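Local coordinates for protein putative pyruvate dehydrogenase (Rhodopseudomonas palustris, PDB 3IC3) that is of unknown function, belonging to the DUF5076 family although it was named a putative pyruvate dehydrogenase, at residues A38-F43 / E47-L52. Sequence-based numbering, arbitrary orientation. Where two conformers were deposited one is given.
Sequences AFMRAF and EMWGLL. With EDO (1,2-ethanediol), chain F; EDO (1,2-ethanediol), chain E.
Phe39, closing strand 34-39, meets the benzo end of the Trp49 indole obliquely, its CD1 lying 4.1 Å from CH2 of Trp49. Next along the chain, Met40, a selenomethionine, reaches the helix with the CE of a side chain extended beyond CG and meets selenomethionine Met48, in one of its two conformers, tip to tip, the CE atoms of Met40 and Met48 3.7 Å apart. In that conformer the bend at chi3 of Met48 (65°) carries its CE over one face of the Trp49 indole, 3.3 Å above the plane and toward the rim. Arg41 O accepts a hydrogen bond from a 1,2-ethanediol, O of Ala42 lies at the indole edge, and Phe43 N donates to a second diol, both probably from the crystallisation liquor. Phe43 also grips the same tryptophan twice. Its carbonyl O accepts a bent hydrogen bond from Trp49 NE1 (2.9 Å, 139° at the hydrogen), received on a lone pair but tilted from the indole plane. With CG anti to the backbone N (chi1 171°), its phenyl ring lies nearly parallel to the pyrrole ring of Trp49, slid so far that the two barely overlap; CE1 of Phe43 comes 3.5 Å from CD1 of Trp49. A leucine in place of Trp49 would probably leave the Phe43 carbonyl without this donor and open a gap between Phe39 and Met48. His59 of the second subunit stacks on Phe39 and also meets Trp49, and its Tyr64 meets Phe43, so the aromatic cluster forms part of the subunit interface. The whole illustrates a short strand-to-helix connection, in which a first-turn tryptophan of helix 46-66 ties the chain leaving a β-hairpin to the helix that follows.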
loop_
_atom_site.group_PDB
_atom_site.type_symbol
_atom_site.label_atom_id
_atom_site.label_comp_id
_atom_site.label_asym_id
_atom_site.label_seq_id
_atom_site.Cartn_x
_atom_site.Cartn_y
_atom_site.Cartn_z
ATOM N N ALA A 38 2.007 -2.080 7.899
ATOM C CA ALA A 38 0.984 -2.365 8.918
ATOM C C ALA A 38 -0.358 -2.411 8.179
ATOM O O ALA A 38 -0.727 -1.423 7.552
ATOM C CB ALA A 38 0.944 -1.262 9.959
ATOM N N PHE A 39 -1.081 -3.529 8.258
ATOM C CA PHE A 39 -2.423 -3.629 7.696
ATOM C C PHE A 39 -3.508 -3.724 8.759
ATOM O O PHE A 39 -3.318 -4.365 9.798
ATOM C CB PHE A 39 -2.574 -4.878 6.851
ATOM C CG PHE A 39 -1.828 -4.850 5.551
ATOM C CD1 PHE A 39 -2.276 -4.086 4.499
ATOM C CD2 PHE A 39 -0.719 -5.664 5.371
ATOM C CE1 PHE A 39 -1.596 -4.106 3.268
ATOM C CE2 PHE A 39 -0.051 -5.685 4.138
ATOM C CZ PHE A 39 -0.500 -4.906 3.121
HETATM N N MSE A 40 -4.656 -3.132 8.466
HETATM C CA MSE A 40 -5.854 -3.387 9.248
HETATM C C MSE A 40 -6.300 -4.807 9.113
HETATM O O MSE A 40 -5.987 -5.468 8.126
HETATM C CB MSE A 40 -7.008 -2.484 8.807
HETATM C CG MSE A 40 -7.548 -2.727 7.416
HETATM SE SE MSE A 40 -9.068 -1.557 7.066
HETATM C CE MSE A 40 -9.547 -2.197 5.291
ATOM N N ARG A 41 -7.072 -5.249 10.103
ATOM C CA ARG A 41 -7.649 -6.599 10.150
ATOM C C ARG A 41 -8.730 -6.824 9.084
ATOM O O ARG A 41 -8.710 -7.853 8.416
ATOM C CB ARG A 41 -8.216 -6.860 11.541
ATOM N N ALA A 42 -9.616 -5.838 8.870
ATOM C CA ALA A 42 -10.763 -5.989 7.947
ATOM C C ALA A 42 -10.401 -6.063 6.454
ATOM O O ALA A 42 -9.422 -5.470 5.979
ATOM C CB ALA A 42 -11.805 -4.867 8.184
ATOM N N PHE A 43 -11.203 -6.823 5.711
ATOM C CA PHE A 43 -11.059 -6.938 4.237
ATOM C C PHE A 43 -11.911 -5.891 3.502
ATOM O O PHE A 43 -11.517 -5.343 2.450
ATOM C CB PHE A 43 -11.523 -8.340 3.813
ATOM C CG PHE A 43 -11.633 -8.531 2.318
ATOM C CD1 PHE A 43 -10.536 -8.322 1.501
ATOM C CD2 PHE A 43 -12.827 -8.977 1.747
ATOM C CE1 PHE A 43 -10.618 -8.513 0.126
ATOM C CE2 PHE A 43 -12.922 -9.166 0.378
ATOM C CZ PHE A 43 -11.819 -8.922 -0.436
ATOM N N GLU A 47 -13.086 -4.632 -4.333
ATOM C CA GLU A 47 -12.984 -3.400 -5.124
ATOM C C GLU A 47 -12.146 -2.337 -4.432
ATOM O O GLU A 47 -11.442 -1.589 -5.091
ATOM C CB GLU A 47 -14.360 -2.837 -5.500
ATOM C CG GLU A 47 -15.183 -3.801 -6.352
ATOM C CD GLU A 47 -15.931 -4.879 -5.550
ATOM O OE1 GLU A 47 -15.846 -4.936 -4.296
ATOM O OE2 GLU A 47 -16.643 -5.676 -6.197
HETATM N N MSE A 48 -12.220 -2.267 -3.108
HETATM C CA MSE A 48 -11.443 -1.277 -2.373
HETATM C C MSE A 48 -9.948 -1.530 -2.575
HETATM O O MSE A 48 -9.177 -0.591 -2.758
HETATM C CB MSE A 48 -11.783 -1.286 -0.882
HETATM C CG MSE A 48 -11.100 -0.174 -0.071
HETATM SE SE MSE A 48 -10.712 -0.604 1.797
HETATM C CE MSE A 48 -9.406 -2.037 1.553
ATOM N N TRP A 49 -9.542 -2.799 -2.525
ATOM C CA TRP A 49 -8.120 -3.140 -2.715
ATOM C C TRP A 49 -7.695 -2.808 -4.142
ATOM O O TRP A 49 -6.583 -2.343 -4.373
ATOM C CB TRP A 49 -7.857 -4.613 -2.359
ATOM C CG TRP A 49 -8.033 -4.859 -0.916
ATOM C CD1 TRP A 49 -9.126 -5.402 -0.311
ATOM C CD2 TRP A 49 -7.132 -4.506 0.140
ATOM N NE1 TRP A 49 -8.956 -5.429 1.049
ATOM C CE2 TRP A 49 -7.744 -4.880 1.357
ATOM C CE3 TRP A 49 -5.889 -3.892 0.184
ATOM C CZ2 TRP A 49 -7.137 -4.690 2.588
ATOM C CZ3 TRP A 49 -5.293 -3.698 1.399
ATOM C CH2 TRP A 49 -5.918 -4.098 2.596
ATOM N N GLY A 50 -8.598 -3.017 -5.094
ATOM C CA GLY A 50 -8.365 -2.660 -6.492
ATOM C C GLY A 50 -8.148 -1.177 -6.667
ATOM O O GLY A 50 -7.218 -0.748 -7.368
ATOM N N LEU A 51 -8.997 -0.387 -6.006
ATOM C CA LEU A 51 -8.859 1.074 -5.990
ATOM C C LEU A 51 -7.524 1.506 -5.398
ATOM O O LEU A 51 -6.841 2.355 -5.962
ATOM C CB LEU A 51 -9.996 1.712 -5.191
ATOM C CG LEU A 51 -9.837 3.232 -5.077
ATOM C CD1 LEU A 51 -9.781 3.869 -6.474
ATOM C CD2 LEU A 51 -10.947 3.819 -4.232
ATOM N N LEU A 52 -7.151 0.910 -4.269
ATOM C CA LEU A 52 -5.904 1.230 -3.606
ATOM C C LEU A 52 -4.691 0.969 -4.514
ATOM O O LEU A 52 -3.808 1.797 -4.620
ATOM C CB LEU A 52 -5.748 0.444 -2.325
ATOM C CG LEU A 52 -4.473 0.667 -1.501
ATOM C CD1 LEU A 52 -4.358 2.152 -1.079
ATOM C CD2 LEU A 52 -4.469 -0.268 -0.279
HETATM C C1 EDO F . -14.913 -7.573 7.677
HETATM O O1 EDO F . -14.711 -7.105 6.338
HETATM C C2 EDO F . -13.746 -8.466 8.080
HETATM O O2 EDO F . -13.023 -8.875 6.914
HETATM C C1 EDO E . -6.045 -11.475 11.037
HETATM O O1 EDO E . -4.804 -11.322 11.727
HETATM C C2 EDO E . -6.747 -10.133 10.884
HETATM O O2 EDO E . -7.096 -9.920 9.509
#